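Local coordinates for protein 3-HSA hydroxylase, oxygenase (Rhodococcus sp., PDB 2RFQ) that hydroxylates the steroid-derived phenol 3-HSA ortho to its hydroxyl group, using reduced FMN and oxygen, in the breakdown of cholesterol, at residues 45-51 against 112-116; 53-57 against 223-229. The contacts are given in a common frame with arbitrary orientation. Residues are numbered along the deposited sequence.

Interaction 1. Residues 45-51 against 112-116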
loop_
_atom_site.group_PDB
_atom_site.type_symbol
_atom_site.label_atom_id
_atom_site.label_comp_id
_atom_site.label_asym_id
_atom_site.label_seq_id
_atom_site.Cartn_x
_atom_site.Cartn_y
_atom_site.Cartn_z
ATOM N N GLN A 45 -40.129 -1.603 -6.734
ATOM C CA GLN A 45 -40.964 -2.532 -7.499
ATOM C C GLN A 45 -41.596 -1.785 -8.692
ATOM O O GLN A 45 -41.557 -2.260 -9.831
ATOM C CB GLN A 45 -42.052 -3.149 -6.612
ATOM C CG GLN A 45 -43.043 -4.035 -7.373
ATOM C CD GLN A 45 -44.132 -4.622 -6.487
ATOM O OE1 GLN A 45 -43.870 -5.124 -5.400
ATOM N NE2 GLN A 45 -45.367 -4.555 -6.953
ATOM N N GLU A 46 -42.144 -0.603 -8.421
ATOM C CA GLU A 46 -42.811 0.171 -9.470
ATOM C C GLU A 46 -41.872 0.650 -10.585
ATOM O O GLU A 46 -42.326 0.910 -11.697
ATOM C CB GLU A 46 -43.617 1.319 -8.864
ATOM C CG GLU A 46 -44.787 0.822 -8.028
ATOM C CD GLU A 46 -45.405 1.905 -7.153
ATOM O OE1 GLU A 46 -44.872 3.042 -7.111
ATOM O OE2 GLU A 46 -46.427 1.604 -6.496
ATOM N N THR A 47 -40.569 0.725 -10.314
ATOM C CA THR A 47 -39.628 1.076 -11.399
ATOM C C THR A 47 -39.478 -0.064 -12.407
ATOM O O THR A 47 -39.032 0.168 -13.517
ATOM C CB THR A 47 -38.212 1.397 -10.902
ATOM O OG1 THR A 47 -37.570 0.196 -10.397
ATOM C CG2 THR A 47 -38.252 2.507 -9.848
ATOM N N GLY A 48 -39.822 -1.282 -11.994
ATOM C CA GLY A 48 -39.543 -2.483 -12.784
ATOM C C GLY A 48 -38.245 -3.181 -12.410
ATOM O O GLY A 48 -37.891 -4.216 -12.980
ATOM N N PHE A 49 -37.524 -2.618 -11.441
ATOM C CA PHE A 49 -36.219 -3.138 -11.060
ATOM C C PHE A 49 -36.200 -4.642 -10.766
ATOM O O PHE A 49 -35.325 -5.354 -11.250
ATOM C CB PHE A 49 -35.648 -2.399 -9.831
ATOM C CG PHE A 49 -34.417 -3.093 -9.285
ATOM C CD1 PHE A 49 -33.189 -2.974 -9.960
ATOM C CD2 PHE A 49 -34.502 -3.920 -8.164
ATOM C CE1 PHE A 49 -32.054 -3.673 -9.524
ATOM C CE2 PHE A 49 -33.365 -4.609 -7.691
ATOM C CZ PHE A 49 -32.132 -4.487 -8.392
ATOM N N PHE A 50 -37.129 -5.112 -9.936
ATOM C CA PHE A 50 -37.092 -6.530 -9.537
ATOM C C PHE A 50 -37.377 -7.457 -10.725
ATOM O O PHE A 50 -36.958 -8.612 -10.717
ATOM C CB PHE A 50 -38.012 -6.813 -8.351
ATOM C CG PHE A 50 -37.568 -6.119 -7.085
ATOM C CD1 PHE A 50 -36.373 -6.480 -6.473
ATOM C CD2 PHE A 50 -38.324 -5.081 -6.550
ATOM C CE1 PHE A 50 -35.917 -5.807 -5.324
ATOM C CE2 PHE A 50 -37.882 -4.394 -5.387
ATOM C CZ PHE A 50 -36.689 -4.772 -4.785
ATOM N N ARG A 51 -38.038 -6.920 -11.749
ATOM C CA ARG A 51 -38.322 -7.706 -12.958
ATOM C C ARG A 51 -37.120 -7.844 -13.894
ATOM O O ARG A 51 -37.182 -8.609 -14.854
ATOM C CB ARG A 51 -39.489 -7.080 -13.744
ATOM C CG ARG A 51 -40.765 -7.017 -12.952
ATOM C CD ARG A 51 -41.906 -6.651 -13.897
ATOM N NE ARG A 51 -43.217 -6.826 -13.279
ATOM C CZ ARG A 51 -43.856 -7.991 -13.131
ATOM N NH1 ARG A 51 -43.305 -9.149 -13.529
ATOM N NH2 ARG A 51 -45.064 -7.996 -12.573
ATOM N N THR A 112 -46.840 -11.952 -9.990
ATOM C CA THR A 112 -45.465 -11.966 -10.512
ATOM C C THR A 112 -44.558 -10.942 -9.851
ATOM O O THR A 112 -43.379 -10.848 -10.208
ATOM C CB THR A 112 -45.408 -11.804 -12.046
ATOM O OG1 THR A 112 -46.032 -10.567 -12.425
ATOM C CG2 THR A 112 -46.175 -12.952 -12.702
ATOM N N ASP A 113 -45.080 -10.192 -8.887
ATOM C CA ASP A 113 -44.242 -9.268 -8.089
ATOM C C ASP A 113 -43.751 -9.873 -6.772
ATOM O O ASP A 113 -43.092 -9.205 -5.994
ATOM C CB ASP A 113 -44.997 -7.961 -7.800
ATOM C CG ASP A 113 -45.227 -7.140 -9.043
ATOM O OD1 ASP A 113 -44.240 -6.764 -9.714
ATOM O OD2 ASP A 113 -46.406 -6.884 -9.358
ATOM N N VAL A 114 -44.090 -11.128 -6.501
ATOM C CA VAL A 114 -43.626 -11.757 -5.259
ATOM C C VAL A 114 -42.081 -11.785 -5.212
ATOM O O VAL A 114 -41.434 -12.004 -6.235
ATOM C CB VAL A 114 -44.236 -13.166 -5.117
ATOM C CG1 VAL A 114 -43.499 -13.998 -4.061
ATOM C CG2 VAL A 114 -45.737 -13.039 -4.792
ATOM N N ARG A 115 -41.523 -11.559 -4.019
ATOM C CA ARG A 115 -40.077 -11.526 -3.790
ATOM C C ARG A 115 -39.630 -12.710 -2.929
ATOM O O ARG A 115 -40.416 -13.292 -2.156
ATOM C CB ARG A 115 -39.675 -10.223 -3.103
ATOM C CG ARG A 115 -39.764 -9.007 -4.018
ATOM C CD ARG A 115 -39.324 -7.752 -3.285
ATOM N NE ARG A 115 -40.348 -7.196 -2.403
ATOM C CZ ARG A 115 -41.322 -6.375 -2.813
ATOM N NH1 ARG A 115 -41.449 -6.050 -4.112
ATOM N NH2 ARG A 115 -42.202 -5.904 -1.931
ATOM N N ILE A 116 -38.353 -13.021 -3.068
ATOM C CA ILE A 116 -37.739 -14.180 -2.412
ATOM C C ILE A 116 -36.484 -13.656 -1.723
ATOM O O ILE A 116 -35.770 -12.839 -2.315
ATOM C CB ILE A 116 -37.310 -15.218 -3.512
ATOM C CG1 ILE A 116 -38.522 -15.711 -4.313
ATOM C CG2 ILE A 116 -36.599 -16.431 -2.927
ATOM C CD1 ILE A 116 -38.623 -15.060 -5.673
HETATM O O HOH W 1 -43.805 -3.697 -2.452
HETATM O O HOH W 2 -44.843 -7.814 -3.756
HETATM O O HOH W 3 -44.568 -4.887 -11.566
HETATM O O HOH W 4 -47.533 -6.795 -11.747
#

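Interaction 2. Residues 53-57 against 223-229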
loop_
_atom_site.group_PDB
_atom_site.type_symbol
_atom_site.label_atom_id
_atom_site.label_comp_id
_atom_site.label_asym_id
_atom_site.label_seq_id
_atom_site.Cartn_x
_atom_site.Cartn_y
_atom_site.Cartn_z
ATOM N N LEU A 53 -34.105 -9.351 -13.989
ATOM C CA LEU A 53 -33.620 -10.708 -14.316
ATOM C C LEU A 53 -34.727 -11.779 -14.255
ATOM O O LEU A 53 -34.440 -12.988 -14.312
ATOM C CB LEU A 53 -32.431 -11.111 -13.436
ATOM C CG LEU A 53 -31.196 -10.205 -13.579
ATOM C CD1 LEU A 53 -30.111 -10.712 -12.655
ATOM C CD2 LEU A 53 -30.661 -10.157 -15.010
ATOM N N GLN A 54 -35.973 -11.330 -14.097
ATOM C CA GLN A 54 -37.122 -12.243 -14.092
ATOM C C GLN A 54 -37.460 -12.696 -15.527
ATOM O O GLN A 54 -37.295 -11.917 -16.461
ATOM C CB GLN A 54 -38.318 -11.545 -13.449
ATOM C CG GLN A 54 -39.552 -12.411 -13.305
ATOM C CD GLN A 54 -40.683 -11.657 -12.631
ATOM O OE1 GLN A 54 -40.904 -10.483 -12.919
ATOM N NE2 GLN A 54 -41.414 -12.328 -11.743
ATOM N N PRO A 55 -37.849 -13.972 -15.703
ATOM C CA PRO A 55 -38.174 -14.476 -17.063
ATOM C C PRO A 55 -39.321 -13.748 -17.757
ATOM O O PRO A 55 -40.249 -13.241 -17.100
ATOM C CB PRO A 55 -38.498 -15.966 -16.829
ATOM C CG PRO A 55 -37.676 -16.312 -15.581
ATOM C CD PRO A 55 -37.851 -15.071 -14.709
ATOM N N GLU A 56 -39.225 -13.675 -19.083
ATOM C CA GLU A 56 -40.287 -13.073 -19.876
ATOM C C GLU A 56 -41.661 -13.712 -19.590
ATOM O O GLU A 56 -42.685 -13.020 -19.599
ATOM C CB GLU A 56 -39.928 -13.168 -21.354
ATOM C CG GLU A 56 -40.929 -12.489 -22.285
ATOM C CD GLU A 56 -42.079 -13.389 -22.675
ATOM O OE1 GLU A 56 -41.951 -14.627 -22.550
ATOM O OE2 GLU A 56 -43.116 -12.849 -23.126
ATOM N N GLN A 57 -41.690 -15.019 -19.313
ATOM C CA GLN A 57 -42.993 -15.698 -19.129
ATOM C C GLN A 57 -43.740 -15.158 -17.905
ATOM O O GLN A 57 -44.964 -15.290 -17.815
ATOM C CB GLN A 57 -42.844 -17.222 -19.044
ATOM C CG GLN A 57 -42.131 -17.729 -17.812
ATOM C CD GLN A 57 -42.342 -19.214 -17.608
ATOM O OE1 GLN A 57 -43.496 -19.703 -17.595
ATOM N NE2 GLN A 57 -41.243 -19.942 -17.440
ATOM N N ARG A 223 -37.822 -24.016 -20.391
ATOM C CA ARG A 223 -38.719 -22.948 -20.829
ATOM C C ARG A 223 -38.070 -21.565 -20.759
ATOM O O ARG A 223 -38.403 -20.690 -21.547
ATOM C CB ARG A 223 -40.037 -23.000 -20.040
ATOM C CG ARG A 223 -40.841 -24.270 -20.319
ATOM C CD ARG A 223 -42.279 -24.198 -19.814
ATOM N NE ARG A 223 -42.842 -22.855 -19.978
ATOM C CZ ARG A 223 -44.134 -22.556 -19.888
ATOM N NH1 ARG A 223 -45.026 -23.514 -19.642
ATOM N NH2 ARG A 223 -44.533 -21.298 -20.062
ATOM N N ASN A 224 -37.150 -21.361 -19.810
ATOM C CA ASN A 224 -36.481 -20.068 -19.696
ATOM C C ASN A 224 -35.161 -20.114 -20.467
ATOM O O ASN A 224 -34.100 -20.407 -19.911
ATOM C CB ASN A 224 -36.286 -19.681 -18.224
ATOM C CG ASN A 224 -37.609 -19.492 -17.492
ATOM O OD1 ASN A 224 -38.571 -18.976 -18.058
ATOM N ND2 ASN A 224 -37.657 -19.899 -16.222
ATOM N N THR A 225 -35.262 -19.835 -21.763
ATOM C CA THR A 225 -34.171 -20.091 -22.708
ATOM C C THR A 225 -33.254 -18.879 -22.928
ATOM O O THR A 225 -32.264 -18.979 -23.692
ATOM C CB THR A 225 -34.730 -20.555 -24.091
ATOM O OG1 THR A 225 -35.539 -19.500 -24.619
ATOM C CG2 THR A 225 -35.589 -21.819 -23.934
ATOM N N ALA A 226 -33.565 -17.745 -22.282
ATOM C CA ALA A 226 -32.774 -16.524 -22.486
ATOM C C ALA A 226 -31.303 -16.766 -22.097
ATOM O O ALA A 226 -31.023 -17.504 -21.137
ATOM C CB ALA A 226 -33.339 -15.354 -21.706
ATOM N N PRO A 227 -30.360 -16.176 -22.854
ATOM C CA PRO A 227 -28.935 -16.449 -22.556
ATOM C C PRO A 227 -28.493 -16.026 -21.153
ATOM O O PRO A 227 -27.550 -16.616 -20.615
ATOM C CB PRO A 227 -28.174 -15.676 -23.647
ATOM C CG PRO A 227 -29.187 -14.611 -24.140
ATOM C CD PRO A 227 -30.510 -15.340 -24.072
ATOM N N VAL A 228 -29.161 -15.049 -20.546
ATOM C CA VAL A 228 -28.748 -14.629 -19.202
ATOM C C VAL A 228 -28.813 -15.802 -18.193
ATOM O O VAL A 228 -28.015 -15.848 -17.241
ATOM C CB VAL A 228 -29.554 -13.396 -18.694
ATOM C CG1 VAL A 228 -31.028 -13.753 -18.432
ATOM C CG2 VAL A 228 -28.908 -12.815 -17.431
ATOM N N TYR A 229 -29.720 -16.766 -18.416
ATOM C CA TYR A 229 -29.873 -17.875 -17.446
ATOM C C TYR A 229 -28.790 -18.949 -17.591
ATOM O O TYR A 229 -28.740 -19.881 -16.779
ATOM C CB TYR A 229 -31.298 -18.476 -17.466
ATOM C CG TYR A 229 -32.325 -17.411 -17.227
ATOM C CD1 TYR A 229 -32.328 -16.684 -16.023
ATOM C CD2 TYR A 229 -33.247 -17.061 -18.215
ATOM C CE1 TYR A 229 -33.212 -15.626 -15.803
ATOM C CE2 TYR A 229 -34.152 -16.037 -18.005
ATOM C CZ TYR A 229 -34.142 -15.326 -16.800
ATOM O OH TYR A 229 -35.016 -14.296 -16.586
HETATM O O HOH W 5 -39.564 -17.128 -19.937
#

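Interaction 1. Residues 45-51 against 112-116
Although R51 and D113 form a salt bridge, NH2 to OD1 at 3.2 Å, OD1 lies well out of the guanidinium plane, so no N-H points at it and the pairing is of charge only. The well-directed bond across the segments is R51 NH2 to T112 OG1 (2.8 Å); NH1 adds a weak one to the same oxygen. Two waters bridge R51 and D113: one joins NE to OD1, the other donates to OD2 and accepts only weakly from NH2. R115 NH1 donates to Q45 OE1 (2.9 Å), NE goes to H147 O, and CD packs over the F50 ring face, 4.2 Å from the centroid, a CH-pi contact suited to arginine's long aliphatic stem. G48, at positive phi, ends helix 38-47 in a Schellman motif, after which F50 points its CB at the loop before strand 116-119, while R51 starts sideways. In this acyl-CoA dehydrogenase-like fold, the contact ties the N-terminal helices to the start of the sheet, through charge and water that imply a hydrated, partly open seam.

Interaction 2. Residues 53-57 against 223-229
The hydroxyl of Y229 donates to the backbone carbonyl L53 O, with OH and O 2.7 Å apart, and so gives a buried loop carbonyl a partner. The same OH lies 3.0 Å from P55 N, but a proline nitrogen has no hydrogen to share; what proline offers here is its ring, with P55 CG 3.9 Å from Y229 CZ. At the other end, Q57 NE2 donates to N224 OD1 (2.9 Å). N224 OD1 also accepts from a water 2.8 Å away, which in turn takes the backbone N-H of Q57 (N to water 3.1 Å), so both the side chain and the main chain of Q57 are tied to one asparagine oxygen. An amide suits this place because its other half can donate: N224 ND2 bonds to A97 O and Q104 OE1. Two connecting segments, loop with short 3-10 turns, meet here: the loop between helices 38-47 and 65-76 lies against the approach to the long helix 233-266, joining the N-terminal helical domain to the C-terminal helical domain of the acyl-CoA dehydrogenase fold. Y229 N bonds back to A226 O in the 3-10 turn that begins at P227, and V228 in that turn brings CG2 to within 4.0 Å of L53 CD2, a branched apolar pair filling buried space. Q54 points its CB away, and its NE2 serves T112 O instead. R223 NH2 comes within 3.1 Å of Q57 OE1 at an angle too poor for a hydrogen bond; that oxygen accepts from Q101 NE2.

Interaction 1 uses the last turn of helix 38-47 and the residues just after it, interaction 2 the loop that follows, and they meet directly: Q54 of interaction 2 reaches T112 of interaction 1, NE2 to O at 2.9 Å, probably a hydrogen bond. Interaction 1 is a surface contact, joining the N-terminal helices to the loop before the sheet; interaction 2 is largely buried, and joins the same region to the lead-in of the C-terminal helices. The chemistry is consistent with the places: charged side chains (R51, D113, R115) and four bridging waters in the first; mostly amides, a tyrosine hydroxyl and apolar packing in the second, with R223 at its edge. The areas buried are nearly equal, 348 and 347 Å².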